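PDB 4CW4: beta-ketoacyl-[acyl-carrier-protein] synthase FabY from Pseudomonas aeruginosa, which condenses acetyl-CoA with malonyl-ACP to give acetoacetyl-ACP, the primer that starts fatty acid biosynthesis. Local coordinates for residues E181-R186 with M194-A199; E323-M328 with C359-A364. One frame throughout, in Å; residues are numbered along the deposited sequence. Where two conformers were deposited one is given.

Interaction 1 (E181-R186 with M194-A199)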
# COMPACT_ATOMS: atom_id res chain seq x y z
N GLU A 181 -9.72 -18.66 15.92
CA GLU A 181 -10.05 -20.01 16.37
C GLU A 181 -10.50 -20.90 15.22
O GLU A 181 -10.65 -22.12 15.39
CB GLU A 181 -11.17 -19.96 17.42
CG GLU A 181 -10.79 -19.20 18.67
CD GLU A 181 -11.93 -19.09 19.67
OE1 GLU A 181 -13.08 -19.46 19.32
OE2 GLU A 181 -11.68 -18.63 20.79
N LEU A 182 -10.70 -20.32 14.05
CA LEU A 182 -11.31 -21.06 12.95
C LEU A 182 -10.34 -21.79 12.03
O LEU A 182 -10.78 -22.55 11.14
CB LEU A 182 -12.17 -20.12 12.12
CG LEU A 182 -13.30 -19.39 12.87
CD1 LEU A 182 -13.96 -18.43 11.91
CD2 LEU A 182 -14.31 -20.36 13.43
N TYR A 183 -9.04 -21.55 12.21
CA TYR A 183 -8.01 -22.18 11.39
C TYR A 183 -6.70 -22.08 12.15
O TYR A 183 -6.66 -21.49 13.24
CB TYR A 183 -7.91 -21.52 9.98
CG TYR A 183 -7.18 -20.19 10.00
CD1 TYR A 183 -7.82 -19.02 10.40
CD2 TYR A 183 -5.86 -20.11 9.60
CE1 TYR A 183 -7.15 -17.84 10.43
CE2 TYR A 183 -5.19 -18.94 9.65
CZ TYR A 183 -5.84 -17.79 10.06
OH TYR A 183 -5.19 -16.59 10.12
N ASN A 184 -5.63 -22.64 11.57
CA ASN A 184 -4.31 -22.62 12.20
C ASN A 184 -3.67 -21.24 12.09
O ASN A 184 -2.88 -20.98 11.19
CB ASN A 184 -3.40 -23.68 11.57
CG ASN A 184 -1.99 -23.61 12.11
OD1 ASN A 184 -1.75 -23.12 13.22
ND2 ASN A 184 -1.04 -24.08 11.31
N SER A 185 -4.02 -20.36 13.02
CA SER A 185 -3.72 -18.93 12.90
C SER A 185 -2.51 -18.49 13.73
O SER A 185 -2.29 -17.28 13.91
CB SER A 185 -4.92 -18.15 13.37
OG SER A 185 -5.19 -18.49 14.71
N ARG A 186 -1.75 -19.45 14.25
CA ARG A 186 -0.60 -19.13 15.09
C ARG A 186 0.32 -18.08 14.44
O ARG A 186 0.71 -18.20 13.28
CB ARG A 186 0.19 -20.40 15.43
CG ARG A 186 -0.58 -21.40 16.27
CD ARG A 186 0.21 -22.69 16.49
NE ARG A 186 -0.47 -23.62 17.39
CZ ARG A 186 -1.55 -24.33 17.07
NH1 ARG A 186 -2.09 -24.20 15.86
NH2 ARG A 186 -2.09 -25.15 17.96
N MET A 194 -8.51 -12.23 9.74
CA MET A 194 -9.77 -11.75 9.19
C MET A 194 -9.80 -11.89 7.69
O MET A 194 -10.83 -12.25 7.13
CB MET A 194 -10.02 -10.30 9.62
CG MET A 194 -10.40 -10.20 11.10
SD MET A 194 -10.60 -8.53 11.75
CE MET A 194 -11.85 -7.86 10.64
N SER A 195 -8.67 -11.69 7.03
CA SER A 195 -8.62 -11.81 5.58
C SER A 195 -8.85 -13.25 5.16
O SER A 195 -9.60 -13.53 4.24
CB SER A 195 -7.27 -11.31 5.02
OG SER A 195 -7.30 -11.33 3.60
N VAL A 196 -8.18 -14.18 5.83
CA VAL A 196 -8.31 -15.60 5.51
C VAL A 196 -9.77 -16.05 5.70
O VAL A 196 -10.35 -16.72 4.85
CB VAL A 196 -7.33 -16.45 6.36
CG1 VAL A 196 -7.65 -17.94 6.33
CG2 VAL A 196 -5.89 -16.18 5.92
N VAL A 197 -10.36 -15.67 6.82
CA VAL A 197 -11.73 -16.09 7.13
C VAL A 197 -12.77 -15.44 6.21
O VAL A 197 -13.71 -16.10 5.73
CB VAL A 197 -12.03 -15.86 8.63
CG1 VAL A 197 -13.46 -16.12 8.95
CG2 VAL A 197 -11.11 -16.75 9.47
N ALA A 198 -12.58 -14.16 5.92
CA ALA A 198 -13.45 -13.45 4.98
C ALA A 198 -13.33 -13.99 3.57
O ALA A 198 -14.33 -14.09 2.85
CB ALA A 198 -13.16 -11.96 5.01
N ALA A 199 -12.12 -14.30 3.13
CA ALA A 199 -11.94 -14.76 1.77
C ALA A 199 -12.67 -16.08 1.55
O ALA A 199 -13.27 -16.29 0.50
CB ALA A 199 -10.46 -14.89 1.42

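Interaction 2 (E323-M328 with C359-A364)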
# COMPACT_ATOMS: atom_id res chain seq x y z
N GLU A 323 -5.12 6.53 19.58
CA GLU A 323 -4.47 7.78 19.95
C GLU A 323 -4.01 8.59 18.75
O GLU A 323 -4.10 9.81 18.76
CB GLU A 323 -3.31 7.55 20.92
CG GLU A 323 -2.74 8.88 21.42
CD GLU A 323 -1.60 8.78 22.40
OE1 GLU A 323 -1.28 7.68 22.88
OE2 GLU A 323 -1.02 9.85 22.70
N GLY A 324 -3.52 7.91 17.71
CA GLY A 324 -3.05 8.59 16.50
C GLY A 324 -4.16 9.39 15.81
O GLY A 324 -3.96 10.54 15.40
N TYR A 325 -5.33 8.78 15.66
CA TYR A 325 -6.46 9.49 15.09
C TYR A 325 -7.03 10.56 16.03
O TYR A 325 -7.41 11.64 15.58
CB TYR A 325 -7.56 8.53 14.65
CG TYR A 325 -7.27 7.80 13.35
CD1 TYR A 325 -7.30 8.47 12.14
CD2 TYR A 325 -6.96 6.46 13.35
CE1 TYR A 325 -7.05 7.80 10.95
CE2 TYR A 325 -6.72 5.78 12.16
CZ TYR A 325 -6.75 6.46 10.97
OH TYR A 325 -6.49 5.81 9.79
N SER A 326 -7.06 10.27 17.32
CA SER A 326 -7.50 11.24 18.31
C SER A 326 -6.62 12.49 18.26
O SER A 326 -7.11 13.61 18.33
CB SER A 326 -7.48 10.63 19.71
OG SER A 326 -8.41 9.57 19.82
N ALA A 327 -5.31 12.28 18.13
CA ALA A 327 -4.34 13.38 18.12
C ALA A 327 -4.63 14.36 16.99
O ALA A 327 -4.29 15.54 17.08
CB ALA A 327 -2.91 12.85 18.02
N MET A 328 -5.26 13.88 15.93
CA MET A 328 -5.75 14.72 14.83
C MET A 328 -7.12 15.33 15.08
O MET A 328 -7.61 16.11 14.26
CB MET A 328 -5.92 13.89 13.57
CG MET A 328 -4.76 13.05 13.18
SD MET A 328 -5.13 12.13 11.68
CE MET A 328 -5.33 13.46 10.49
N CYS A 359 -19.40 14.43 15.97
CA CYS A 359 -18.14 14.91 16.54
C CYS A 359 -16.95 14.01 16.26
O CYS A 359 -16.00 13.96 17.05
CB CYS A 359 -18.31 15.10 18.05
SG CYS A 359 -18.81 13.60 18.96
N GLY A 360 -16.94 13.36 15.10
CA GLY A 360 -15.80 12.58 14.67
C GLY A 360 -16.18 11.15 14.35
O GLY A 360 -17.24 10.66 14.77
N PHE A 361 -15.31 10.47 13.61
CA PHE A 361 -15.62 9.12 13.19
C PHE A 361 -15.31 8.10 14.28
O PHE A 361 -14.67 8.41 15.29
CB PHE A 361 -15.00 8.79 11.80
CG PHE A 361 -13.52 8.45 11.77
CD1 PHE A 361 -13.08 7.15 11.99
CD2 PHE A 361 -12.60 9.39 11.38
CE1 PHE A 361 -11.75 6.81 11.88
CE2 PHE A 361 -11.24 9.05 11.26
CZ PHE A 361 -10.84 7.76 11.52
N THR A 362 -15.82 6.89 14.08
CA THR A 362 -15.58 5.76 14.95
C THR A 362 -14.77 4.71 14.22
O THR A 362 -15.16 4.26 13.14
CB THR A 362 -16.93 5.16 15.39
OG1 THR A 362 -17.60 6.09 16.24
CG2 THR A 362 -16.75 3.83 16.12
N LEU A 363 -13.66 4.31 14.81
CA LEU A 363 -12.78 3.32 14.24
C LEU A 363 -13.42 1.93 14.30
O LEU A 363 -14.07 1.59 15.28
CB LEU A 363 -11.48 3.34 15.04
CG LEU A 363 -10.30 2.56 14.52
CD1 LEU A 363 -9.84 3.13 13.20
CD2 LEU A 363 -9.19 2.62 15.54
N ALA A 364 -13.23 1.13 13.25
CA ALA A 364 -13.83 -0.18 13.16
C ALA A 364 -12.90 -1.17 12.46
O ALA A 364 -12.00 -0.79 11.72
CB ALA A 364 -15.14 -0.11 12.41

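Interaction 1 (E181-R186 with M194-A199)
The loop that leads into helix 190-204 turns back on that helix, laying L182 and Y183 across V196 and V197. V196 CG1 sits over the centre of the Y183 ring, 4.0 Å from the ring centroid and only 5° off the ring normal, a CH-pi contact with one methyl on the face. The opposite face takes S185 CB, near the rim, so the ring is sandwiched between its own loop and the helix. Y183 CG lies between the backbone N and the carbonyl carbon (chi1 77°), which turns one ring face toward V196. Both segments belong to the N-terminal half of the ketosynthase (thiolase-like) fold, away from its active site. The next valine completes the patch: V197 CG2 meets Y183 CD1 obliquely at 4.1 Å, while V197 CG1 touches L182 CD1 at 3.8 Å, the two aliphatic side chains crossing at about a right angle. No hydrogen bond joins the segments. The hydroxyl of Y183 bonds instead to H188 ND1, just ahead of the helix, and this holds the far end of the ring. I596, from a loop late in the chain, packs against L182, Y183 and V196.

Interaction 2 (E323-M328 with C359-A364)
Y325, on helix 319-327, offers one face of its ring to the edge of F361, a T-shaped (edge-to-face) pair with centroids 5.3 Å apart and planes at 74°. The packing is closest at F361 CZ, which lies 3.7 Å from Y325 CD1 and 3.8 Å from Y325 CE1, above the rim of the tyrosine ring and not over its centre. A chi1 of 79° tucks F361 CG in between N and C of its own backbone, and the ring then extends until CZ reaches Y325. This loop, running up to strand 366-374, borders the ketosynthase active site: the side chain of F361 is about 4 Å from that of H477, predicted to be catalytic, and its ring meets the imidazole. Y325 in turn comes about 5 Å from the side chain of C286, the inferred catalytic cysteine. The contact is looser at L363, where CD1 approaches Y325 CE2 obliquely at 4.2 Å. L363 adopts two conformers, so this long touch is less certain than the aromatic pair. Away from the F361 pair, the helix faces the second subunit. There the partly exposed E323 forms a salt bridge with R245 of the second subunit, while Y325, itself buried, also packs on F260 of the second subunit.

Interactions 1 and 2 both belong to the N-terminal part of the ketosynthase fold, their centres 27 Å apart and their nearest atoms about 7 Å apart without touching. They join different elements: 181-186 folds back on the helix that follows it, whereas 323-328 meets a loop 31 residues further on. Each uses a tyrosine face, but interaction 1 sets an aliphatic methyl on it and interaction 2 an aromatic edge. Interaction 1 is partly buried, its loop residues partly exposed against a buried helix; interaction 2 is buried throughout, between the active site and the dimer interface. Strand 366-374 lies near both, packing on A198 and following 359-364.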